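Local coordinates for protein nitrite reductase (Hyphomicrobium denitrificans, PDB 2DV6) that probably reduces nitrite to nitric oxide at protein-bound copper with electrons taken from a cytochrome c, a step of denitrification, at residues A75-V80 / Y112-A117; G254-H259 / G275-E280; R350-V355 / A398-F403. All coordinates share one frame; numbering follows the deposited sequence.

Contact 1 of 3, residues A75-V80 / Y112-A117; sequences AQHDVV and YYCSIA. With CU (copper (II) ion), chain I.
Asp78 and Ser115 both place their gamma atoms between the backbone N and the carbonyl carbon (chi1 62° for Asp78), and this brings carboxylate and hydroxyl together; Cys114, with SG anti to its backbone N (chi1 180°), instead places its sulfur on the copper. Ser115 grips the carboxylate twice. Its OG donates to Asp78 OD1 at 2.6 Å, a little out of the carboxylate plane, while its backbone N reaches the syn lone pair of Asp78 OD2 at 2.8 Å. Two such bonds hold the carboxylate against rotation, and an aspartate suits the place because OD1 also forms a salt bridge with Arg87.

The thiolate of Cys114 binds the copper ion through SG at 2.2 Å. It also accepts two backbone N-H groups: Asp78 N lies 3.5 Å from SG, in a bond with an N-H...S angle of 167°, and Ile116 N lies 3.6 Å from SG within its own segment. These amides probably draw charge off the sulfur and steady its position. His77 ND1 meets the same copper at 2.1 Å, with SG near the plane of the imidazole at its edge, and His77 NE2 is tied back to Glu73, which fixes the turn of the ring. Ile116 lays CG1 against Gln76 O and brings CB close to the copper, an apolar flank.

Farther along, Val80 and Tyr113 pair as antiparallel strand residues, hydrogen-bonded in both directions. Val80 CB sits over one face of the tyrosine ring, 4.0 Å from its centroid, in a CH-pi contact.

His119 and Met124 complete the metal site, and this His-Cys-His-Met set, its thiolate held by two N-H...S bonds, is the type 1 copper centre of a cupredoxin domain.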
# COMPACT_ATOMS: atom_id res chain seq x y z
N ALA A 75 -20.89 3.70 -0.02
CA ALA A 75 -22.15 4.37 0.30
C ALA A 75 -23.24 3.57 -0.40
O ALA A 75 -22.94 2.76 -1.29
CB ALA A 75 -22.14 5.81 -0.17
N GLN A 76 -24.49 3.77 -0.02
CA GLN A 76 -25.57 3.01 -0.60
C GLN A 76 -25.89 3.59 -1.98
O GLN A 76 -25.92 4.82 -2.10
CB GLN A 76 -26.77 3.11 0.33
CG GLN A 76 -27.87 2.19 0.03
CD GLN A 76 -28.90 2.20 1.15
OE1 GLN A 76 -29.26 3.27 1.67
NE2 GLN A 76 -29.37 1.01 1.53
N HIS A 77 -26.12 2.75 -2.99
CA HIS A 77 -26.40 3.25 -4.35
C HIS A 77 -27.37 2.40 -5.16
O HIS A 77 -27.50 1.22 -4.93
CB HIS A 77 -25.13 3.37 -5.22
CG HIS A 77 -24.04 4.20 -4.62
ND1 HIS A 77 -24.17 5.55 -4.40
CD2 HIS A 77 -22.80 3.88 -4.21
CE1 HIS A 77 -23.05 6.03 -3.88
NE2 HIS A 77 -22.20 5.02 -3.75
N ASP A 78 -28.00 3.02 -6.15
CA ASP A 78 -28.56 2.27 -7.27
C ASP A 78 -28.35 3.06 -8.56
O ASP A 78 -27.61 4.07 -8.55
CB ASP A 78 -30.04 1.85 -7.04
CG ASP A 78 -31.00 3.04 -6.88
OD1 ASP A 78 -32.19 2.77 -6.49
OD2 ASP A 78 -30.63 4.21 -7.16
N VAL A 79 -28.97 2.59 -9.65
CA VAL A 79 -29.11 3.33 -10.88
C VAL A 79 -30.58 3.19 -11.28
O VAL A 79 -31.10 2.08 -11.33
CB VAL A 79 -28.35 2.71 -12.08
CG1 VAL A 79 -28.40 3.67 -13.28
CG2 VAL A 79 -26.95 2.40 -11.74
N VAL A 80 -31.21 4.31 -11.59
CA VAL A 80 -32.58 4.31 -12.08
C VAL A 80 -32.56 4.92 -13.47
O VAL A 80 -31.92 5.95 -13.67
CB VAL A 80 -33.53 5.09 -11.12
CG1 VAL A 80 -34.98 5.17 -11.67
CG2 VAL A 80 -33.51 4.46 -9.75
N TYR A 112 -29.98 8.78 -16.28
CA TYR A 112 -29.88 7.70 -15.30
C TYR A 112 -29.37 8.37 -14.03
O TYR A 112 -28.64 9.34 -14.12
CB TYR A 112 -28.97 6.56 -15.77
CG TYR A 112 -27.48 6.88 -15.98
CD1 TYR A 112 -26.99 7.18 -17.25
CD2 TYR A 112 -26.57 6.84 -14.90
CE1 TYR A 112 -25.60 7.44 -17.47
CE2 TYR A 112 -25.19 7.13 -15.09
CZ TYR A 112 -24.71 7.40 -16.38
OH TYR A 112 -23.37 7.65 -16.56
N TYR A 113 -29.78 7.90 -12.86
CA TYR A 113 -29.40 8.62 -11.63
C TYR A 113 -29.51 7.68 -10.43
O TYR A 113 -30.12 6.61 -10.52
CB TYR A 113 -30.29 9.87 -11.43
CG TYR A 113 -31.75 9.49 -11.25
CD1 TYR A 113 -32.28 9.21 -9.97
CD2 TYR A 113 -32.60 9.38 -12.34
CE1 TYR A 113 -33.62 8.81 -9.81
CE2 TYR A 113 -33.95 9.00 -12.18
CZ TYR A 113 -34.43 8.71 -10.93
OH TYR A 113 -35.74 8.35 -10.79
N CYS A 114 -28.91 8.09 -9.31
CA CYS A 114 -29.01 7.34 -8.08
C CYS A 114 -30.17 7.88 -7.25
O CYS A 114 -30.30 9.10 -7.10
CB CYS A 114 -27.70 7.40 -7.28
SG CYS A 114 -27.84 6.47 -5.76
N SER A 115 -30.99 6.97 -6.72
CA SER A 115 -32.24 7.35 -6.06
C SER A 115 -32.06 7.45 -4.56
O SER A 115 -33.00 7.79 -3.86
CB SER A 115 -33.34 6.32 -6.35
OG SER A 115 -33.06 5.12 -5.64
N ILE A 116 -30.89 7.10 -4.05
CA ILE A 116 -30.58 7.29 -2.63
C ILE A 116 -30.63 8.79 -2.26
O ILE A 116 -30.16 9.67 -3.04
CB ILE A 116 -29.23 6.59 -2.28
CG1 ILE A 116 -29.27 5.10 -2.68
CG2 ILE A 116 -28.85 6.79 -0.81
CD1 ILE A 116 -30.54 4.32 -2.19
N ALA A 117 -31.24 9.10 -1.11
CA ALA A 117 -31.47 10.49 -0.72
C ALA A 117 -30.17 11.33 -0.83
O ALA A 117 -29.15 11.00 -0.19
CB ALA A 117 -32.06 10.59 0.72
CU CU I . -25.90 6.75 -4.75

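Contact 2 of 3, residues G254-H259 / G275-E280; sequences GIYVYH and GLLLVE. With CU (copper (II) ion), chain H.
The Tyr258 ring lies across Gly275, whose CA packs over one face in a CH-pi contact, 3.8 Å from the ring centroid. In the plane of the same ring Leu276 O approaches the edge, 3.4 Å from Tyr258 CE2. Glycine suits position 275, since a beta carbon there would run into the ring at CZ. Tyr258 OH is anchored by the carbonyl of Pro195, and Phe188 meets the ring edge-to-face. Tyr256 offers its edge instead: Leu277 O lies near the ring plane, and Val279 CG2 comes within 4.0 Å of Tyr256 CE1, while the phenol OH bonds to Ile252 O. The His259 imidazole has Val257 CG2 and a copper-bound water in its plane, at the edge.

Both tyrosines rise from one face of a pair of antiparallel strands, joined by three pairs of backbone bonds, Gly254 with Val279, Tyr256 with Leu277 and Tyr258 with Gly275. Tyr258 N reaches Gly275 O at 2.9 Å from well above the carbonyl plane, 43° out of it. On the sheet face bearing Ile255, Val257, Leu276 and Leu278 the packing is aliphatic. Ile255 has CG1 anti to its backbone N (chi1 -180°), which carries CD1 over the neighbouring strand to 3.8 Å from Leu278 CB. Branched apolar residues fit this face, because Ile255, Leu276 and Leu278 are buried against strands 348-357 and 397-404.

At the strand end His259 NE2 binds copper at 2.0 Å, with the water O at 2.5 Å from the metal. His224 of the same chain and His416 of the third subunit supply the remaining ligands, and Gln389 of that subunit bonds to Val257 N. Three imidazoles and a water, with no thiolate, imply a type 2 copper shared between subunits, whose water is probably displaced by nitrite, as in other copper nitrite reductases.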
# COMPACT_ATOMS: atom_id res chain seq x y z
N GLY A 254 -12.33 -40.09 -36.97
CA GLY A 254 -12.65 -39.27 -35.81
C GLY A 254 -12.60 -37.82 -36.22
O GLY A 254 -12.23 -37.50 -37.35
N ILE A 255 -12.99 -36.94 -35.31
CA ILE A 255 -12.89 -35.52 -35.50
C ILE A 255 -11.81 -34.98 -34.52
O ILE A 255 -12.02 -34.98 -33.30
CB ILE A 255 -14.28 -34.82 -35.29
CG1 ILE A 255 -14.18 -33.32 -35.50
CG2 ILE A 255 -14.89 -35.15 -33.91
CD1 ILE A 255 -13.72 -32.88 -36.94
N TYR A 256 -10.67 -34.55 -35.06
CA TYR A 256 -9.48 -34.34 -34.25
C TYR A 256 -9.08 -32.89 -34.16
O TYR A 256 -9.11 -32.18 -35.15
CB TYR A 256 -8.31 -35.14 -34.84
CG TYR A 256 -8.52 -36.64 -34.81
CD1 TYR A 256 -8.90 -37.35 -35.96
CD2 TYR A 256 -8.36 -37.36 -33.62
CE1 TYR A 256 -9.08 -38.71 -35.93
CE2 TYR A 256 -8.57 -38.73 -33.57
CZ TYR A 256 -8.92 -39.40 -34.73
OH TYR A 256 -9.11 -40.77 -34.68
N VAL A 257 -8.64 -32.43 -32.99
CA VAL A 257 -7.99 -31.12 -33.00
C VAL A 257 -6.55 -31.22 -33.46
O VAL A 257 -5.90 -32.27 -33.30
CB VAL A 257 -8.26 -30.21 -31.72
CG1 VAL A 257 -9.10 -30.87 -30.68
CG2 VAL A 257 -7.01 -29.42 -31.21
N TYR A 258 -6.07 -30.15 -34.08
CA TYR A 258 -4.64 -30.03 -34.28
C TYR A 258 -4.23 -28.64 -33.81
O TYR A 258 -5.07 -27.75 -33.76
CB TYR A 258 -4.28 -30.25 -35.75
CG TYR A 258 -4.70 -29.17 -36.71
CD1 TYR A 258 -3.92 -28.04 -36.89
CD2 TYR A 258 -5.86 -29.30 -37.48
CE1 TYR A 258 -4.30 -27.02 -37.81
CE2 TYR A 258 -6.23 -28.31 -38.40
CZ TYR A 258 -5.44 -27.17 -38.56
OH TYR A 258 -5.78 -26.14 -39.45
N HIS A 259 -2.96 -28.46 -33.48
CA HIS A 259 -2.50 -27.18 -32.96
C HIS A 259 -0.99 -27.08 -33.10
O HIS A 259 -0.31 -28.10 -33.27
CB HIS A 259 -2.91 -27.04 -31.47
CG HIS A 259 -2.50 -28.21 -30.64
ND1 HIS A 259 -1.22 -28.37 -30.14
CD2 HIS A 259 -3.21 -29.29 -30.20
CE1 HIS A 259 -1.16 -29.49 -29.43
NE2 HIS A 259 -2.35 -30.07 -29.47
N GLY A 275 -6.95 -25.96 -34.86
CA GLY A 275 -7.86 -26.21 -35.97
C GLY A 275 -8.47 -27.59 -35.84
O GLY A 275 -8.23 -28.31 -34.88
N LEU A 276 -9.30 -27.97 -36.80
CA LEU A 276 -9.86 -29.34 -36.81
C LEU A 276 -9.45 -30.12 -38.07
O LEU A 276 -9.32 -29.54 -39.17
CB LEU A 276 -11.39 -29.30 -36.75
CG LEU A 276 -12.01 -28.88 -35.41
CD1 LEU A 276 -13.51 -28.85 -35.53
CD2 LEU A 276 -11.61 -29.83 -34.30
N LEU A 277 -9.30 -31.43 -37.87
CA LEU A 277 -8.98 -32.38 -38.89
C LEU A 277 -10.01 -33.48 -38.77
O LEU A 277 -10.05 -34.20 -37.74
CB LEU A 277 -7.60 -32.99 -38.62
CG LEU A 277 -6.83 -34.00 -39.52
CD1 LEU A 277 -6.44 -35.30 -38.85
CD2 LEU A 277 -7.31 -34.21 -40.97
N LEU A 278 -10.84 -33.63 -39.80
CA LEU A 278 -11.81 -34.69 -39.82
C LEU A 278 -11.21 -35.87 -40.61
O LEU A 278 -10.81 -35.69 -41.76
CB LEU A 278 -13.14 -34.24 -40.45
CG LEU A 278 -14.19 -35.37 -40.70
CD1 LEU A 278 -14.64 -36.10 -39.43
CD2 LEU A 278 -15.44 -34.90 -41.47
N VAL A 279 -11.17 -37.05 -39.98
CA VAL A 279 -10.89 -38.30 -40.69
C VAL A 279 -12.20 -39.09 -40.80
O VAL A 279 -12.65 -39.72 -39.84
CB VAL A 279 -9.77 -39.14 -40.01
CG1 VAL A 279 -9.48 -40.43 -40.82
CG2 VAL A 279 -8.49 -38.28 -39.82
N GLU A 280 -12.81 -39.03 -41.99
CA GLU A 280 -14.09 -39.64 -42.27
C GLU A 280 -14.01 -41.17 -42.15
O GLU A 280 -12.97 -41.76 -42.50
CB GLU A 280 -14.54 -39.29 -43.69
CG GLU A 280 -14.95 -37.81 -43.91
CD GLU A 280 -15.86 -37.60 -45.13
OE1 GLU A 280 -16.29 -38.60 -45.75
OE2 GLU A 280 -16.16 -36.44 -45.48
CU CU H . -2.77 -31.80 -28.47
O HOH W 1 -0.61 -32.23 -27.23

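Contact 3 of 3, residues R350-V355 / A398-F403; sequences RIFFGV and ATIVDF
Arg350 to Gly354 pair with Asp402 back to Ala398 in two antiparallel strands whose axes approach to 4.7 Å, with 159° between their directions. Ile351 with Val401 and Phe353 with Thr399 are the hydrogen-bonded pairs, each joined in both directions; Ile351 N, for example, lies 2.8 Å from Val401 O. Between them CA-H groups of Arg350, Ile400 and Ala398 touch the carbonyl oxygens of Val401, Ile351 and Phe353. Gly354 and Ala398 sit closely opposed, as their small size permits, with Ala398 CB 3.9 Å from Gly354 CA.

On the face of Ile351, Phe353, Thr399 and Val401, Ile351 CD1 touches the Phe403 ring near its plane, 4.0 Å from CE2. Beta-branched residues suit this extended backbone, and Ile351 CB packs across it on Val401 CG2 at 3.9 Å. Phe353 turns away to stack on Phe364 of the facing sheet, so the pair of strands forms part of one wall of a cupredoxin beta-sandwich, with the Phe353 ring in its interior.

The other face carries Arg350, Phe352, Ile400 and Asp402. Phe352 and Ile400 run side by side, CD2 against CG1 at 3.6 Å, and Arg350 CG rests over one face of the phenylalanine ring. The arginine chain, bent at chi2 and chi3, lies along Asp402 and passes Ile400, though the exact course of its methylenes is doubtful. Its NH2 forms a weak, salt-bridging bond to Asp402 OD1 at 3.4 Å, the guanidinium and carboxylate planes being 47° apart. Glu291 holds NH1 in a second salt bridge, and Pro286 O accepts from NH2. A methionine in place of Arg350 would probably leave Glu291 and the buried Asp402 without the positive charge they share. Asp402, on the same face and directly across from Arg350, offers its carboxylate to the guanidinium.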
# COMPACT_ATOMS: atom_id res chain seq x y z
N ARG A 350 -25.16 -29.83 -39.13
CA ARG A 350 -24.09 -30.48 -38.38
C ARG A 350 -23.10 -29.38 -38.00
O ARG A 350 -22.74 -28.57 -38.83
CB ARG A 350 -23.41 -31.53 -39.25
CG ARG A 350 -21.99 -31.95 -38.79
CD ARG A 350 -21.92 -33.42 -38.90
NE ARG A 350 -21.77 -33.78 -40.27
CZ ARG A 350 -22.32 -34.83 -40.86
NH1 ARG A 350 -22.03 -34.98 -42.13
NH2 ARG A 350 -23.10 -35.70 -40.20
N ILE A 351 -22.70 -29.34 -36.73
CA ILE A 351 -21.61 -28.44 -36.30
C ILE A 351 -20.44 -29.32 -35.87
O ILE A 351 -20.60 -30.22 -35.03
CB ILE A 351 -22.05 -27.49 -35.16
CG1 ILE A 351 -23.26 -26.63 -35.59
CG2 ILE A 351 -20.86 -26.57 -34.68
CD1 ILE A 351 -23.88 -25.81 -34.44
N PHE A 352 -19.28 -29.10 -36.47
CA PHE A 352 -18.02 -29.70 -35.99
C PHE A 352 -17.50 -28.69 -34.97
O PHE A 352 -17.18 -27.55 -35.35
CB PHE A 352 -17.00 -29.86 -37.11
CG PHE A 352 -17.42 -30.83 -38.20
CD1 PHE A 352 -17.98 -30.36 -39.40
CD2 PHE A 352 -17.23 -32.22 -38.04
CE1 PHE A 352 -18.33 -31.26 -40.44
CE2 PHE A 352 -17.59 -33.12 -39.08
CZ PHE A 352 -18.15 -32.65 -40.25
N PHE A 353 -17.51 -29.09 -33.70
CA PHE A 353 -17.16 -28.16 -32.62
C PHE A 353 -15.88 -28.61 -31.90
O PHE A 353 -15.83 -29.73 -31.42
CB PHE A 353 -18.31 -28.00 -31.62
CG PHE A 353 -17.95 -27.10 -30.47
CD1 PHE A 353 -17.79 -25.72 -30.67
CD2 PHE A 353 -17.66 -27.62 -29.22
CE1 PHE A 353 -17.42 -24.90 -29.61
CE2 PHE A 353 -17.28 -26.79 -28.16
CZ PHE A 353 -17.16 -25.45 -28.35
N GLY A 354 -14.85 -27.76 -31.84
CA GLY A 354 -13.62 -28.15 -31.19
C GLY A 354 -13.19 -27.12 -30.17
O GLY A 354 -13.57 -25.97 -30.27
N VAL A 355 -12.38 -27.54 -29.20
CA VAL A 355 -11.86 -26.61 -28.19
C VAL A 355 -10.34 -26.57 -28.30
O VAL A 355 -9.62 -27.53 -27.92
CB VAL A 355 -12.36 -26.93 -26.76
CG1 VAL A 355 -11.74 -25.99 -25.71
CG2 VAL A 355 -13.97 -26.86 -26.68
N ALA A 398 -12.79 -32.54 -29.54
CA ALA A 398 -13.79 -32.05 -30.50
C ALA A 398 -15.00 -32.98 -30.47
O ALA A 398 -14.89 -34.11 -29.98
CB ALA A 398 -13.20 -31.98 -31.88
N THR A 399 -16.15 -32.49 -30.92
CA THR A 399 -17.32 -33.37 -31.19
C THR A 399 -18.02 -32.96 -32.47
O THR A 399 -17.72 -31.96 -33.07
CB THR A 399 -18.22 -33.29 -29.95
OG1 THR A 399 -19.30 -34.24 -29.77
CG2 THR A 399 -18.60 -31.86 -29.56
N ILE A 400 -19.05 -33.72 -32.76
CA ILE A 400 -19.95 -33.48 -33.86
C ILE A 400 -21.34 -33.48 -33.25
O ILE A 400 -21.68 -34.37 -32.45
CB ILE A 400 -19.82 -34.62 -34.90
CG1 ILE A 400 -18.44 -34.56 -35.57
CG2 ILE A 400 -20.93 -34.50 -35.98
CD1 ILE A 400 -18.08 -35.80 -36.41
N VAL A 401 -22.11 -32.44 -33.55
CA VAL A 401 -23.53 -32.43 -33.17
C VAL A 401 -24.34 -32.25 -34.45
O VAL A 401 -23.93 -31.49 -35.34
CB VAL A 401 -23.85 -31.37 -32.08
CG1 VAL A 401 -23.03 -31.66 -30.77
CG2 VAL A 401 -23.60 -29.95 -32.58
N ASP A 402 -25.45 -32.99 -34.56
CA ASP A 402 -26.38 -32.90 -35.71
C ASP A 402 -27.74 -32.60 -35.10
O ASP A 402 -28.08 -33.17 -34.06
CB ASP A 402 -26.55 -34.23 -36.47
CG ASP A 402 -25.28 -34.71 -37.19
OD1 ASP A 402 -25.24 -35.90 -37.61
OD2 ASP A 402 -24.31 -33.91 -37.32
N PHE A 403 -28.53 -31.76 -35.77
CA PHE A 403 -29.91 -31.56 -35.39
C PHE A 403 -30.72 -31.01 -36.56
O PHE A 403 -30.23 -30.23 -37.38
CB PHE A 403 -30.03 -30.61 -34.20
CG PHE A 403 -29.24 -29.35 -34.34
CD1 PHE A 403 -29.88 -28.16 -34.63
CD2 PHE A 403 -27.84 -29.35 -34.15
CE1 PHE A 403 -29.17 -26.98 -34.74
CE2 PHE A 403 -27.11 -28.19 -34.26
CZ PHE A 403 -27.78 -26.99 -34.54

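From the N terminus, contact 1 comes first, closing a loop of 31 residues within the separate N-terminal copper domain. Contact 2 then brings strand 254-259 back against 274-280 across a short loop that carries Cys260, His268 and Met273, copper ligands of a different site. Contact 3 closes last, across 42 residues, in the following sheet. The three loops lie in series; none nests or crosses. Contact 1 stands apart, its centre 53 Å from that of contact 2. Contacts 2 and 3, centred 11 Å apart, touch directly: Ile255 and Leu278 pack on Phe352, and Leu276 on Ala398, joining the sheets of two consecutive domains.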